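Local coordinates for putative peptidase (Parabacteroides merdae, PDB 4L8K), which is a putative peptidase of family S41, a family of serine peptidases, and probably cleaves peptide bonds, at residues Arg9-Ala14 and Ser255-Gly260; His68-Ser73 and Ser262-Ala267; Gly121-Gly126 and Leu150-Arg155; Glu175-Gly180 and Met232-Gln237. All blocks are in the same frame, centred on the assembly; numbering follows the deposited sequence.

Contact 1 (Arg9-Ala14 and Ser255-Gly260); sequences RDNFEA and SELPNG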
# COMPACT_ATOMS: atom_id res chain seq x y z
N ARG A 9 7.43 -33.27 -8.52
CA ARG A 9 6.20 -33.61 -7.82
C ARG A 9 6.29 -33.31 -6.31
O ARG A 9 5.30 -32.86 -5.74
CB ARG A 9 5.78 -35.05 -8.10
CG ARG A 9 5.29 -35.22 -9.56
CD ARG A 9 4.42 -36.44 -9.81
NE ARG A 9 3.29 -36.50 -8.89
CZ ARG A 9 2.12 -35.88 -9.07
NH1 ARG A 9 1.90 -35.16 -10.16
NH2 ARG A 9 1.17 -35.98 -8.15
N ASP A 10 7.49 -33.44 -5.69
CA ASP A 10 7.71 -33.11 -4.27
C ASP A 10 7.57 -31.61 -4.04
O ASP A 10 7.00 -31.21 -3.03
CB ASP A 10 9.09 -33.58 -3.80
CG ASP A 10 9.23 -35.08 -3.64
OD1 ASP A 10 8.19 -35.78 -3.57
OD2 ASP A 10 10.39 -35.57 -3.58
N ASN A 11 8.08 -30.80 -4.99
CA ASN A 11 7.99 -29.34 -4.92
C ASN A 11 6.57 -28.88 -5.22
O ASN A 11 6.09 -27.97 -4.57
CB ASN A 11 9.01 -28.70 -5.84
CG ASN A 11 10.38 -28.86 -5.25
OD1 ASN A 11 10.77 -28.14 -4.33
ND2 ASN A 11 11.09 -29.90 -5.65
N PHE A 12 5.88 -29.57 -6.14
CA PHE A 12 4.46 -29.28 -6.40
C PHE A 12 3.64 -29.49 -5.10
O PHE A 12 2.91 -28.59 -4.67
CB PHE A 12 3.91 -30.17 -7.55
CG PHE A 12 2.42 -30.39 -7.52
CD1 PHE A 12 1.53 -29.32 -7.67
CD2 PHE A 12 1.89 -31.66 -7.32
CE1 PHE A 12 0.15 -29.52 -7.59
CE2 PHE A 12 0.51 -31.87 -7.29
CZ PHE A 12 -0.36 -30.79 -7.42
N GLU A 13 3.79 -30.69 -4.48
CA GLU A 13 3.09 -31.08 -3.25
C GLU A 13 3.38 -30.09 -2.12
O GLU A 13 2.43 -29.62 -1.50
CB GLU A 13 3.49 -32.50 -2.81
CG GLU A 13 3.00 -33.62 -3.72
CD GLU A 13 1.53 -33.97 -3.74
OE1 GLU A 13 0.77 -33.49 -2.87
OE2 GLU A 13 1.14 -34.77 -4.63
N ALA A 14 4.66 -29.74 -1.90
CA ALA A 14 5.09 -28.82 -0.85
C ALA A 14 4.50 -27.42 -1.05
O ALA A 14 3.94 -26.87 -0.10
CB ALA A 14 6.60 -28.74 -0.79
N SER A 255 8.22 -18.94 2.88
CA SER A 255 8.61 -20.31 3.16
C SER A 255 9.44 -20.84 1.99
O SER A 255 9.21 -20.45 0.85
CB SER A 255 7.38 -21.19 3.37
OG SER A 255 7.77 -22.47 3.83
N GLU A 256 10.39 -21.71 2.29
CA GLU A 256 11.21 -22.34 1.26
C GLU A 256 10.59 -23.66 0.79
O GLU A 256 9.93 -24.35 1.56
CB GLU A 256 12.62 -22.60 1.81
CG GLU A 256 13.71 -21.87 1.06
CD GLU A 256 15.10 -22.15 1.59
OE1 GLU A 256 15.53 -23.32 1.54
OE2 GLU A 256 15.76 -21.18 2.04
N LEU A 257 10.81 -24.00 -0.48
CA LEU A 257 10.39 -25.27 -1.05
C LEU A 257 11.53 -26.29 -0.89
O LEU A 257 12.68 -25.87 -0.72
CB LEU A 257 10.03 -25.11 -2.55
CG LEU A 257 8.87 -24.19 -2.97
CD1 LEU A 257 8.49 -24.47 -4.42
CD2 LEU A 257 7.66 -24.40 -2.08
N PRO A 258 11.28 -27.63 -1.05
CA PRO A 258 12.40 -28.58 -0.98
C PRO A 258 13.56 -28.26 -1.94
O PRO A 258 14.69 -28.58 -1.61
CB PRO A 258 11.74 -29.92 -1.36
CG PRO A 258 10.32 -29.77 -0.90
CD PRO A 258 9.99 -28.33 -1.22
N ASN A 259 13.28 -27.63 -3.11
CA ASN A 259 14.32 -27.29 -4.12
C ASN A 259 15.03 -25.94 -3.84
O ASN A 259 15.83 -25.48 -4.66
CB ASN A 259 13.72 -27.29 -5.55
CG ASN A 259 12.65 -26.24 -5.81
OD1 ASN A 259 12.38 -25.35 -5.00
ND2 ASN A 259 11.95 -26.36 -6.93
N GLY A 260 14.71 -25.29 -2.73
CA GLY A 260 15.36 -24.05 -2.36
C GLY A 260 14.68 -22.79 -2.84
O GLY A 260 15.08 -21.70 -2.45
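N11 and P258 mark the nearest approach of the two backbones, their CA atoms 6.0 Å apart, where the first turns of helix 8-22 run past the loop that follows strand 252-256. One hydrogen bond crosses the gap: N259 N donates to N11 OD1 at 2.8 Å. The donor lies in the carbonyl plane of the amide, on a lone pair, but the N-H is bent at 138°. N11 CG stands anti to its carbonyl carbon (chi1 -73°), which carries the amide off the flank of the helix to the loop. Its other end is held too, ND2 giving hydrogen bonds to S6 OG and S7 O, so an amide with both a donor and an acceptor suits this buried place. The side-chain amide of N259 stacks on that of N11, the planes 20° apart, with N11 CG 3.4 Å from N259 ND2. N259 OD1 accepts from W261 N, two residues on, as in an Asx turn, which restrains its amide. One helical turn beyond N11, A14 CB presses on P258 CD at 3.4 Å; the small methyl lets the proline ring come this close. L257 CB touches N11 OD1 at 3.6 Å, while the rest of L257 packs on L15 and I18 of the same helix. The loop is a type I beta turn from L257 to G260, with G260 N bonded to L257 O. Proline at its second position, asparagine at its third and a glycine with positive phi at its fourth are classic choices for such a turn, here linking the hairpin strands 252-256 and 262-266.

Contact 2 (His68-Ser73 and Ser262-Ala267); sequences HTNLIS and SVRFSA. With PO4 (phosphate ion), chain E.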
# COMPACT_ATOMS: atom_id res chain seq x y z
N HIS A 68 0.34 -9.85 -4.45
CA HIS A 68 1.22 -9.99 -3.29
C HIS A 68 1.83 -11.38 -3.20
O HIS A 68 2.66 -11.59 -2.33
CB HIS A 68 0.48 -9.59 -1.99
CG HIS A 68 0.20 -8.12 -2.00
ND1 HIS A 68 1.20 -7.20 -1.68
CD2 HIS A 68 -0.86 -7.44 -2.50
CE1 HIS A 68 0.68 -6.00 -1.92
NE2 HIS A 68 -0.55 -6.09 -2.41
N THR A 69 1.48 -12.30 -4.11
CA THR A 69 1.99 -13.67 -4.13
C THR A 69 3.06 -13.82 -5.21
O THR A 69 2.83 -13.41 -6.36
CB THR A 69 0.83 -14.68 -4.29
OG1 THR A 69 0.05 -14.66 -3.10
CG2 THR A 69 1.31 -16.11 -4.55
N ASN A 70 4.21 -14.43 -4.84
CA ASN A 70 5.32 -14.68 -5.76
C ASN A 70 6.06 -15.98 -5.46
O ASN A 70 6.23 -16.36 -4.31
CB ASN A 70 6.35 -13.52 -5.70
CG ASN A 70 5.75 -12.15 -5.90
OD1 ASN A 70 5.41 -11.46 -4.93
ND2 ASN A 70 5.58 -11.74 -7.15
N LEU A 71 6.54 -16.63 -6.51
CA LEU A 71 7.41 -17.81 -6.44
C LEU A 71 8.79 -17.31 -6.85
O LEU A 71 8.91 -16.68 -7.91
CB LEU A 71 6.92 -18.97 -7.34
CG LEU A 71 7.74 -20.28 -7.27
CD1 LEU A 71 7.62 -20.96 -5.90
CD2 LEU A 71 7.28 -21.25 -8.36
N ILE A 72 9.81 -17.52 -6.00
CA ILE A 72 11.14 -16.99 -6.26
C ILE A 72 12.17 -18.09 -6.36
O ILE A 72 12.37 -18.86 -5.41
CB ILE A 72 11.56 -15.95 -5.19
CG1 ILE A 72 10.42 -14.95 -4.89
CG2 ILE A 72 12.84 -15.23 -5.62
CD1 ILE A 72 10.51 -14.16 -3.61
N SER A 73 12.88 -18.12 -7.50
CA SER A 73 14.00 -19.02 -7.75
C SER A 73 15.21 -18.13 -7.99
O SER A 73 15.10 -16.90 -7.89
CB SER A 73 13.72 -19.93 -8.94
OG SER A 73 13.75 -19.24 -10.18
N SER A 262 11.55 -20.05 -3.01
CA SER A 262 10.72 -19.61 -1.92
C SER A 262 9.40 -19.05 -2.45
O SER A 262 9.32 -18.63 -3.60
CB SER A 262 11.46 -18.62 -1.02
OG SER A 262 11.55 -17.34 -1.62
N VAL A 263 8.35 -19.16 -1.65
CA VAL A 263 7.02 -18.61 -1.94
C VAL A 263 6.73 -17.54 -0.88
O VAL A 263 7.02 -17.74 0.29
CB VAL A 263 5.91 -19.68 -2.02
CG1 VAL A 263 5.79 -20.50 -0.72
CG2 VAL A 263 4.57 -19.06 -2.41
N ARG A 264 6.20 -16.40 -1.31
CA ARG A 264 5.84 -15.30 -0.41
C ARG A 264 4.43 -14.82 -0.74
O ARG A 264 3.99 -14.93 -1.90
CB ARG A 264 6.87 -14.14 -0.46
CG ARG A 264 6.96 -13.39 -1.79
CD ARG A 264 6.05 -12.16 -1.89
NE ARG A 264 6.49 -11.04 -1.06
CZ ARG A 264 5.68 -10.19 -0.43
NH1 ARG A 264 4.36 -10.33 -0.51
NH2 ARG A 264 6.18 -9.18 0.28
N PHE A 265 3.75 -14.28 0.29
CA PHE A 265 2.42 -13.69 0.26
C PHE A 265 2.16 -12.97 1.60
O PHE A 265 3.01 -13.01 2.50
CB PHE A 265 1.32 -14.74 -0.07
CG PHE A 265 1.43 -16.09 0.60
CD1 PHE A 265 0.86 -16.32 1.85
CD2 PHE A 265 2.03 -17.16 -0.06
CE1 PHE A 265 0.87 -17.60 2.42
CE2 PHE A 265 2.11 -18.42 0.54
CZ PHE A 265 1.49 -18.64 1.76
N SER A 266 1.01 -12.29 1.74
CA SER A 266 0.67 -11.60 3.00
C SER A 266 0.42 -12.63 4.09
O SER A 266 -0.28 -13.63 3.87
CB SER A 266 -0.55 -10.72 2.81
OG SER A 266 -0.25 -9.77 1.80
N ALA A 267 1.07 -12.44 5.25
CA ALA A 267 1.00 -13.38 6.36
C ALA A 267 -0.25 -13.23 7.19
O ALA A 267 -0.72 -14.23 7.76
CB ALA A 267 2.21 -13.21 7.27
P PO4 E . 2.76 -7.71 1.81
O1 PO4 E . 2.04 -8.75 2.64
O2 PO4 E . 1.97 -6.36 1.90
O3 PO4 E . 4.20 -7.53 2.36
O4 PO4 E . 2.79 -8.17 0.34
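R264 presents the edge of its guanidinium to H68 O and to O4 of a bound phosphate, both near its plane, while the same O4 lies at the edge of the H68 ring. R264 NH1 serves both acceptors, at 2.8 Å to H68 O and 2.8 Å to phosphate O4; H68 ND1 reaches O4 at 2.7 Å. The F265 ring, turned the other way, stacks on F253, meets Y23 edge to face and has V263 CG2 at its own edge. R264 bends at chi2 and chi3 to lie alongside N70, its CD 3.2 Å from N70 OD1, an amide whose ND2 is bonded to S78 O. The backbones form an antiparallel ladder in a three-stranded sheet with 262-266 in the middle: N70-R264 and I72-S262 are hydrogen-bonded pairs, and L71-V263 is a non-hydrogen-bonded pair whose apolar side chains face helices 8-22 and 50-61. A leucine in place of R264 would probably leave H68 O without this donor and weaken the hold on the anion. The phosphate, probably from the crystallisation liquor, is also hydrogen-bonded to S223 OG, S249 N and G250 N.

Contact 3 (Gly121-Gly126 and Leu150-Arg155); sequences GYVYYG and LIFDVR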
# COMPACT_ATOMS: atom_id res chain seq x y z
N GLY A 121 0.91 23.39 1.42
CA GLY A 121 2.11 22.61 1.66
C GLY A 121 2.04 21.30 0.89
O GLY A 121 1.05 20.58 0.96
N TYR A 122 3.05 20.99 0.08
CA TYR A 122 3.07 19.73 -0.68
C TYR A 122 4.24 18.86 -0.20
O TYR A 122 5.37 19.33 -0.11
CB TYR A 122 3.10 19.97 -2.20
CG TYR A 122 3.32 18.71 -3.03
CD1 TYR A 122 2.26 17.85 -3.33
CD2 TYR A 122 4.60 18.34 -3.44
CE1 TYR A 122 2.46 16.67 -4.05
CE2 TYR A 122 4.82 17.14 -4.13
CZ TYR A 122 3.75 16.32 -4.45
OH TYR A 122 3.98 15.16 -5.15
N VAL A 123 3.95 17.61 0.15
CA VAL A 123 4.97 16.63 0.55
C VAL A 123 4.89 15.42 -0.39
O VAL A 123 3.81 14.88 -0.61
CB VAL A 123 4.88 16.18 2.06
CG1 VAL A 123 6.02 15.23 2.43
CG2 VAL A 123 4.84 17.36 3.02
N TYR A 124 6.03 14.99 -0.92
CA TYR A 124 6.11 13.71 -1.61
C TYR A 124 6.96 12.77 -0.75
O TYR A 124 8.10 13.09 -0.37
CB TYR A 124 6.66 13.79 -3.04
CG TYR A 124 6.64 12.42 -3.69
CD1 TYR A 124 5.43 11.75 -3.91
CD2 TYR A 124 7.82 11.76 -4.01
CE1 TYR A 124 5.40 10.47 -4.45
CE2 TYR A 124 7.80 10.48 -4.59
CZ TYR A 124 6.59 9.83 -4.78
OH TYR A 124 6.53 8.56 -5.28
N TYR A 125 6.37 11.63 -0.39
CA TYR A 125 7.05 10.61 0.39
C TYR A 125 7.03 9.31 -0.44
O TYR A 125 6.04 8.59 -0.45
CB TYR A 125 6.40 10.46 1.78
CG TYR A 125 7.23 9.60 2.72
CD1 TYR A 125 8.56 9.90 2.99
CD2 TYR A 125 6.67 8.49 3.34
CE1 TYR A 125 9.32 9.11 3.85
CE2 TYR A 125 7.42 7.71 4.22
CZ TYR A 125 8.73 8.03 4.49
OH TYR A 125 9.48 7.26 5.34
N GLY A 126 8.11 9.08 -1.18
CA GLY A 126 8.21 7.96 -2.11
C GLY A 126 8.43 6.59 -1.53
O GLY A 126 8.16 5.59 -2.21
N LEU A 150 -2.55 20.82 3.58
CA LEU A 150 -1.43 19.98 3.21
C LEU A 150 -1.81 18.90 2.23
O LEU A 150 -2.86 18.27 2.37
CB LEU A 150 -0.86 19.33 4.50
CG LEU A 150 0.34 18.34 4.37
CD1 LEU A 150 1.64 19.11 4.29
CD2 LEU A 150 0.41 17.44 5.56
N ILE A 151 -0.91 18.65 1.29
CA ILE A 151 -1.00 17.53 0.35
C ILE A 151 0.11 16.56 0.78
O ILE A 151 1.30 16.96 0.82
CB ILE A 151 -0.94 17.94 -1.17
CG1 ILE A 151 -2.12 18.85 -1.57
CG2 ILE A 151 -0.86 16.69 -2.09
CD1 ILE A 151 -1.95 19.57 -2.99
N PHE A 152 -0.27 15.32 1.16
CA PHE A 152 0.69 14.28 1.54
C PHE A 152 0.62 13.19 0.46
O PHE A 152 -0.28 12.37 0.43
CB PHE A 152 0.44 13.74 2.97
CG PHE A 152 1.68 13.10 3.56
CD1 PHE A 152 2.03 11.79 3.25
CD2 PHE A 152 2.55 13.84 4.37
CE1 PHE A 152 3.20 11.21 3.76
CE2 PHE A 152 3.71 13.27 4.89
CZ PHE A 152 4.03 11.96 4.59
N ASP A 153 1.54 13.24 -0.47
CA ASP A 153 1.54 12.37 -1.65
C ASP A 153 2.37 11.10 -1.42
O ASP A 153 3.60 11.17 -1.29
CB ASP A 153 2.07 13.18 -2.86
CG ASP A 153 1.95 12.55 -4.24
OD1 ASP A 153 1.49 11.38 -4.33
OD2 ASP A 153 2.31 13.22 -5.22
N VAL A 154 1.68 9.94 -1.40
CA VAL A 154 2.32 8.62 -1.22
C VAL A 154 2.06 7.72 -2.47
O VAL A 154 2.08 6.50 -2.36
CB VAL A 154 1.92 7.90 0.10
CG1 VAL A 154 2.49 8.63 1.32
CG2 VAL A 154 0.41 7.69 0.21
N ARG A 155 1.82 8.34 -3.63
CA ARG A 155 1.67 7.60 -4.87
C ARG A 155 3.02 6.97 -5.22
O ARG A 155 4.05 7.60 -4.97
CB ARG A 155 1.21 8.51 -6.02
CG ARG A 155 -0.22 8.99 -5.89
CD ARG A 155 -0.60 9.96 -7.01
NE ARG A 155 0.16 11.21 -6.91
CZ ARG A 155 0.23 12.14 -7.85
NH1 ARG A 155 -0.39 11.96 -9.02
NH2 ARG A 155 0.93 13.25 -7.65
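D153 rises from its strand between Y122 and Y124, and each atom of its side chain has a neighbour. CB lies 3.3 Å from V123 O, and CG, anti to the backbone N (chi1 -171°), comes 3.6 Å from Y124 CD1. At the tip OD2 accepts the Y122 hydroxyl at 2.6 Å on its anti side, with the ring and carboxylate planes 68° apart, and R155 NH2 on its syn side. OD1 takes R155 N, closing an Asx turn, and R155 NE at 2.9 Å, the two from opposite faces of the carboxylate plane. R155 thus grips the buried carboxylate side-on, one nitrogen to each oxygen, and four donors hold its rotation. An alanine here would probably leave Y122 OH without this acceptor and remove the two-nitrogen grip on R155, whose guanidinium D300 and N90 O would then hold less firmly. Strands 120-125 and 149-153 are parallel neighbours, joined through helix 134-143 as a beta-alpha-beta unit of the ClpP/crotonase-type core; I151 N bonds to G121 O, V123 N to I151 O and D153 N to V123 O. I151 shares the face of the tyrosines, its CG2 meeting the edge of the Y122 ring at CD1, 3.6 Å away. The opposite face is apolar: V123 CG2 touches L150 CD1, and V123 CG1 meets F152 CE2 at 3.9 Å. G121 suits its place because a CB would press on L150 CD1. Y124 OH donates to R155 O at 2.7 Å, and the backbone of G126 lies over one face of that ring, where a side chain on G126 would be crowded.

Contact 4 (Glu175-Gly180 and Met232-Gln237); sequences ERILTG and MRLLPQ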
# COMPACT_ATOMS: atom_id res chain seq x y z
N GLU A 175 -6.26 12.53 19.49
CA GLU A 175 -6.36 11.64 20.63
C GLU A 175 -6.03 10.23 20.21
O GLU A 175 -6.02 9.94 19.01
CB GLU A 175 -7.80 11.69 21.21
CG GLU A 175 -8.87 11.25 20.22
CD GLU A 175 -10.32 11.27 20.64
OE1 GLU A 175 -10.62 11.73 21.77
OE2 GLU A 175 -11.16 10.84 19.82
N ARG A 176 -5.80 9.34 21.18
CA ARG A 176 -5.56 7.91 20.97
C ARG A 176 -6.78 7.33 20.24
O ARG A 176 -7.91 7.69 20.56
CB ARG A 176 -5.29 7.20 22.32
CG ARG A 176 -5.02 5.68 22.22
CD ARG A 176 -4.49 5.17 23.54
NE ARG A 176 -4.47 3.71 23.66
CZ ARG A 176 -3.45 2.93 23.28
NH1 ARG A 176 -2.38 3.46 22.69
NH2 ARG A 176 -3.52 1.62 23.43
N ILE A 177 -6.55 6.51 19.21
CA ILE A 177 -7.63 5.92 18.41
C ILE A 177 -7.35 4.48 18.07
O ILE A 177 -6.19 4.06 18.00
CB ILE A 177 -7.86 6.70 17.07
CG1 ILE A 177 -6.57 6.77 16.18
CG2 ILE A 177 -8.52 8.06 17.29
CD1 ILE A 177 -6.81 6.78 14.61
N LEU A 178 -8.43 3.74 17.79
CA LEU A 178 -8.39 2.40 17.25
C LEU A 178 -8.08 2.58 15.77
O LEU A 178 -8.76 3.36 15.12
CB LEU A 178 -9.77 1.72 17.49
CG LEU A 178 -9.99 0.36 16.80
CD1 LEU A 178 -9.13 -0.72 17.44
CD2 LEU A 178 -11.46 -0.02 16.81
N THR A 179 -7.02 1.92 15.24
CA THR A 179 -6.63 2.08 13.82
C THR A 179 -7.17 0.95 12.95
O THR A 179 -7.28 1.08 11.73
CB THR A 179 -5.10 2.18 13.68
OG1 THR A 179 -4.49 0.92 13.99
CG2 THR A 179 -4.50 3.29 14.52
N GLY A 180 -7.52 -0.15 13.60
CA GLY A 180 -8.03 -1.34 12.95
C GLY A 180 -7.68 -2.56 13.74
O GLY A 180 -7.46 -2.48 14.96
N MSE A 232 -4.88 7.12 8.12
CA MSE A 232 -5.10 8.51 7.72
C MSE A 232 -6.57 8.78 7.36
O MSE A 232 -7.09 9.80 7.81
CB MSE A 232 -4.16 8.92 6.57
CG MSE A 232 -2.69 8.94 7.00
SE MSE A 232 -2.22 10.36 8.27
CE MSE A 232 -2.33 11.81 7.08
N ARG A 233 -7.25 7.84 6.66
CA ARG A 233 -8.65 8.03 6.27
C ARG A 233 -9.62 7.98 7.45
O ARG A 233 -10.82 8.25 7.25
CB ARG A 233 -9.10 7.05 5.16
CG ARG A 233 -8.82 5.57 5.40
CD ARG A 233 -9.81 4.91 6.31
NE ARG A 233 -9.64 3.45 6.26
CZ ARG A 233 -10.34 2.67 5.46
NH1 ARG A 233 -11.25 3.18 4.65
NH2 ARG A 233 -10.13 1.36 5.46
N LEU A 234 -9.14 7.64 8.68
CA LEU A 234 -10.00 7.65 9.87
C LEU A 234 -10.07 9.03 10.49
O LEU A 234 -10.88 9.26 11.38
CB LEU A 234 -9.45 6.68 10.95
CG LEU A 234 -9.23 5.20 10.58
CD1 LEU A 234 -8.53 4.49 11.72
CD2 LEU A 234 -10.54 4.51 10.26
N LEU A 235 -9.20 9.94 10.05
CA LEU A 235 -9.06 11.26 10.64
C LEU A 235 -9.96 12.31 9.99
O LEU A 235 -10.11 12.34 8.76
CB LEU A 235 -7.58 11.66 10.62
CG LEU A 235 -6.62 10.60 11.24
CD1 LEU A 235 -5.16 11.02 11.11
CD2 LEU A 235 -6.96 10.30 12.72
N PRO A 236 -10.63 13.13 10.84
CA PRO A 236 -11.62 14.10 10.32
C PRO A 236 -11.06 15.15 9.34
O PRO A 236 -11.81 15.60 8.47
CB PRO A 236 -12.16 14.78 11.60
CG PRO A 236 -11.13 14.53 12.67
CD PRO A 236 -10.56 13.16 12.32
N GLN A 237 -9.78 15.56 9.47
CA GLN A 237 -9.22 16.58 8.58
C GLN A 237 -8.66 15.97 7.29
O GLN A 237 -8.24 16.72 6.41
CB GLN A 237 -8.12 17.41 9.29
CG GLN A 237 -6.76 16.71 9.44
CD GLN A 237 -6.61 15.83 10.65
OE1 GLN A 237 -7.56 15.17 11.12
NE2 GLN A 237 -5.40 15.81 11.18
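I177, L234 and L235 form a small apolar contact, with no hydrogen bond across it, between the start of strand 177-182 and the loop that leaves helix 224-232. It buries only 147 Å² in all, and the backbones stay well apart: the nearest CA atoms, those of T179 and L234, are separated by 7.6 Å, so side chains must bridge the gap. The CD1 methyl of L234 touches two successive backbone carbonyl oxygens, L178 O and T179 O, each at 3.6 Å, and also lies 4.1 Å from I177 CD1. I177 CD1 in turn meets L235 CD2 at 4.0 Å, the two side chains crossing at about a right angle. The isoleucine has CG1 between the backbone N and the carbonyl carbon (chi1 58°), a less favoured setting that sends its CD1 toward both leucines. The loop belongs to the beta-alpha-beta connection in which helix 224-232 joins the parallel strands 213-217 and 238-242 of the mixed sheet, whereas strand 177-182 is the middle strand of a separate antiparallel sheet; the leucines thus pack that loop against the start of strand 177-182. L234 and L235 are the third and fourth residues of a type I beta turn from M232, closed by L235 N donating to M232 O at 3.1 Å. L234 also packs on V273 and L235 on F172, neighbours that suit branched apolar side chains. The hydroxyl of T179 takes another direction, bonding to V199 O on the adjacent strand 197-201 and to a bound methylpentanediol.

Contacts 1 and 2, their centres about 13 Å apart, share one antiparallel sheet: strands 252-256 and 262-266 are neighbours in it, with S255 O 2.9 Å from V263 N and L257 CD1 packed on L71 CD1 at 3.9 Å. Across the chain's centre, contact 3 lies in the mixed sheet, and contact 4, its centre about 19 Å from that of contact 3, sets the loop before strand 238-242 against another sheet. The centres of contacts 1 and 3 are about 43 Å apart. From the N-terminal helices the chain builds most of the mixed sheet, returns to add strands 252-256 and 262-266 to the small sheet beside the phosphate, then supplies the last edge strand, 286-287.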